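Local structure of L-threonine 3-dehydrogenase (Clostridioides difficile, 7OL1) at residues A[192-197]-A[231-236]. The protein probably catalyses the NAD-dependent oxidation of L-threonine at its 3-hydroxyl, as a member of the NAD(P)-dependent epimerase/dehydratase family. Numbering follows the deposited sequence.
Sequences GLISYV and MDMMYM
Leu193 spreads its two methyls over two neighbours, one on the adjacent strand and one at the start of the helix that follows it: CD2 lies alongside Met234, 3.8 Å from its CB, while CD1 meets the CE methyl of Met236. The Met236 chain starts out with CG anti to the backbone N (chi1 -177°), then bends at both following bonds, which curls its methyl back across Leu193 at about a right angle. Gln33 and Glu37 of helix 33-46 pack on this same face, Gln33 against both Leu193 and Met236.

On the face of Ile194, Met233 bends at chi2 and lays SD near the backbone of Gly192, where there is no side chain, and 4.0 Å from Ile194 CD1. Farther along, CD1 of the Tyr235 ring sits beside the Ile194 carbonyl oxygen, and the Tyr235 hydroxyl reaches the edge of the Tyr196 ring, with OH 3.3 Å from Tyr196 CD2; the two side chains cross roughly perpendicularly. That hydroxyl is hydrogen-bonded to Asp327 of helix 321-334, whose Met324 touches both Ile194 and Tyr235.

Between the faces runs a parallel backbone ladder. Met234 uses both its N and its O toward strand 192-194: N bonds to Gly192 O at 2.9 Å and O accepts Ile194 N at 3.1 Å. The N of Met236, first residue of helix 236-248, donates to Ile194 O at 2.8 Å, with Tyr235 in the N-cap position, and the ladder runs straight into the first turn. At the opposite end, the bond from Gly192 N to Asp232 O is weak.

Joined this way, strand 232-235 adds in parallel beside the end of 184-194, carrying on the sheet of the Rossmann-type fold of extended short-chain dehydrogenases, where 265-266 pairs with it antiparallel.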
loop_
_atom_site.group_PDB
_atom_site.type_symbol
_atom_site.label_atom_id
_atom_site.label_comp_id
_atom_site.label_asym_id
_atom_site.label_seq_id
_atom_site.Cartn_x
_atom_site.Cartn_y
_atom_site.Cartn_z
ATOM N N GLY A 192 -10.717 0.498 -18.036
ATOM C CA GLY A 192 -11.512 1.505 -18.755
ATOM C C GLY A 192 -12.958 1.067 -18.844
ATOM O O GLY A 192 -13.219 -0.054 -19.304
ATOM N N LEU A 193 -13.868 1.901 -18.356
ATOM C CA LEU A 193 -15.312 1.688 -18.543
ATOM C C LEU A 193 -15.822 2.663 -19.602
ATOM O O LEU A 193 -15.312 3.844 -19.672
ATOM C CB LEU A 193 -16.003 1.875 -17.194
ATOM C CG LEU A 193 -15.570 0.887 -16.118
ATOM C CD1 LEU A 193 -16.399 1.044 -14.854
ATOM C CD2 LEU A 193 -15.670 -0.533 -16.630
ATOM N N ILE A 194 -16.747 2.136 -20.415
ATOM C CA ILE A 194 -17.487 2.806 -21.525
ATOM C C ILE A 194 -18.949 2.866 -21.094
ATOM O O ILE A 194 -19.517 1.763 -20.815
ATOM C CB ILE A 194 -17.367 2.009 -22.849
ATOM C CG1 ILE A 194 -15.950 1.522 -23.136
ATOM C CG2 ILE A 194 -17.906 2.797 -24.029
ATOM C CD1 ILE A 194 -15.013 2.638 -23.438
ATOM N N SER A 195 -19.533 4.073 -21.040
ATOM C CA SER A 195 -20.996 4.253 -20.827
ATOM C C SER A 195 -21.570 5.320 -21.763
ATOM O O SER A 195 -20.802 6.127 -22.334
ATOM C CB SER A 195 -21.339 4.548 -19.391
ATOM O OG SER A 195 -21.327 5.943 -19.137
ATOM N N TYR A 196 -22.894 5.288 -21.896
ATOM C CA TYR A 196 -23.684 6.226 -22.726
ATOM C C TYR A 196 -24.376 7.278 -21.856
ATOM O O TYR A 196 -24.714 8.332 -22.409
ATOM C CB TYR A 196 -24.706 5.451 -23.542
ATOM C CG TYR A 196 -25.520 4.422 -22.801
ATOM C CD1 TYR A 196 -26.701 4.767 -22.165
ATOM C CD2 TYR A 196 -25.167 3.084 -22.824
ATOM C CE1 TYR A 196 -27.495 3.816 -21.543
ATOM C CE2 TYR A 196 -25.942 2.119 -22.198
ATOM C CZ TYR A 196 -27.118 2.483 -21.560
ATOM O OH TYR A 196 -27.898 1.540 -20.948
ATOM N N VAL A 197 -24.571 6.995 -20.560
ATOM C CA VAL A 197 -25.209 7.905 -19.557
ATOM C C VAL A 197 -24.250 9.044 -19.197
ATOM O O VAL A 197 -24.737 10.159 -18.979
ATOM C CB VAL A 197 -25.636 7.158 -18.277
ATOM C CG1 VAL A 197 -26.229 8.100 -17.236
ATOM C CG2 VAL A 197 -26.595 6.009 -18.565
ATOM N N MET A 231 -5.390 -1.735 -24.448
ATOM C CA MET A 231 -5.869 -1.470 -23.059
ATOM C C MET A 231 -7.043 -2.393 -22.710
ATOM O O MET A 231 -7.842 -2.704 -23.603
ATOM C CB MET A 231 -6.333 -0.016 -22.922
ATOM C CG MET A 231 -5.310 0.871 -22.233
ATOM S SD MET A 231 -5.669 2.645 -22.336
ATOM C CE MET A 231 -6.152 2.797 -24.056
ATOM N N ASP A 232 -7.206 -2.786 -21.449
ATOM C CA ASP A 232 -8.483 -3.446 -21.080
ATOM C C ASP A 232 -9.603 -2.401 -21.045
ATOM O O ASP A 232 -9.350 -1.244 -20.609
ATOM C CB ASP A 232 -8.453 -4.146 -19.737
ATOM C CG ASP A 232 -7.545 -5.345 -19.720
ATOM O OD1 ASP A 232 -6.310 -5.126 -19.555
ATOM O OD2 ASP A 232 -8.085 -6.469 -19.844
ATOM N N MET A 233 -10.790 -2.842 -21.455
ATOM C CA MET A 233 -12.051 -2.091 -21.424
ATOM C C MET A 233 -13.177 -3.045 -21.039
ATOM O O MET A 233 -13.002 -4.284 -21.158
ATOM C CB MET A 233 -12.385 -1.493 -22.783
ATOM C CG MET A 233 -11.339 -0.568 -23.283
ATOM S SD MET A 233 -11.468 1.009 -22.527
ATOM C CE MET A 233 -10.174 1.862 -23.427
ATOM N N MET A 234 -14.286 -2.450 -20.599
ATOM C CA MET A 234 -15.532 -3.154 -20.236
ATOM C C MET A 234 -16.709 -2.175 -20.436
ATOM O O MET A 234 -16.536 -0.956 -20.208
ATOM C CB MET A 234 -15.408 -3.665 -18.796
ATOM C CG MET A 234 -16.543 -4.585 -18.400
ATOM S SD MET A 234 -16.408 -5.397 -16.777
ATOM C CE MET A 234 -14.682 -5.867 -16.779
ATOM N N TYR A 235 -17.836 -2.660 -20.956
ATOM C CA TYR A 235 -19.060 -1.842 -21.148
ATOM C C TYR A 235 -19.793 -1.755 -19.816
ATOM O O TYR A 235 -19.999 -2.825 -19.153
ATOM C CB TYR A 235 -20.006 -2.486 -22.167
ATOM C CG TYR A 235 -21.041 -1.595 -22.818
ATOM C CD1 TYR A 235 -20.797 -0.252 -23.045
ATOM C CD2 TYR A 235 -22.248 -2.114 -23.265
ATOM C CE1 TYR A 235 -21.715 0.552 -23.694
ATOM C CE2 TYR A 235 -23.184 -1.321 -23.908
ATOM C CZ TYR A 235 -22.910 0.017 -24.133
ATOM O OH TYR A 235 -23.791 0.827 -24.785
ATOM N N MET A 236 -20.272 -0.555 -19.480
ATOM C CA MET A 236 -20.759 -0.277 -18.110
ATOM C C MET A 236 -21.685 -1.392 -17.608
ATOM O O MET A 236 -21.509 -1.846 -16.479
ATOM C CB MET A 236 -21.440 1.082 -18.017
ATOM C CG MET A 236 -21.869 1.391 -16.603
ATOM S SD MET A 236 -20.511 1.364 -15.395
ATOM C CE MET A 236 -19.606 2.824 -15.901
#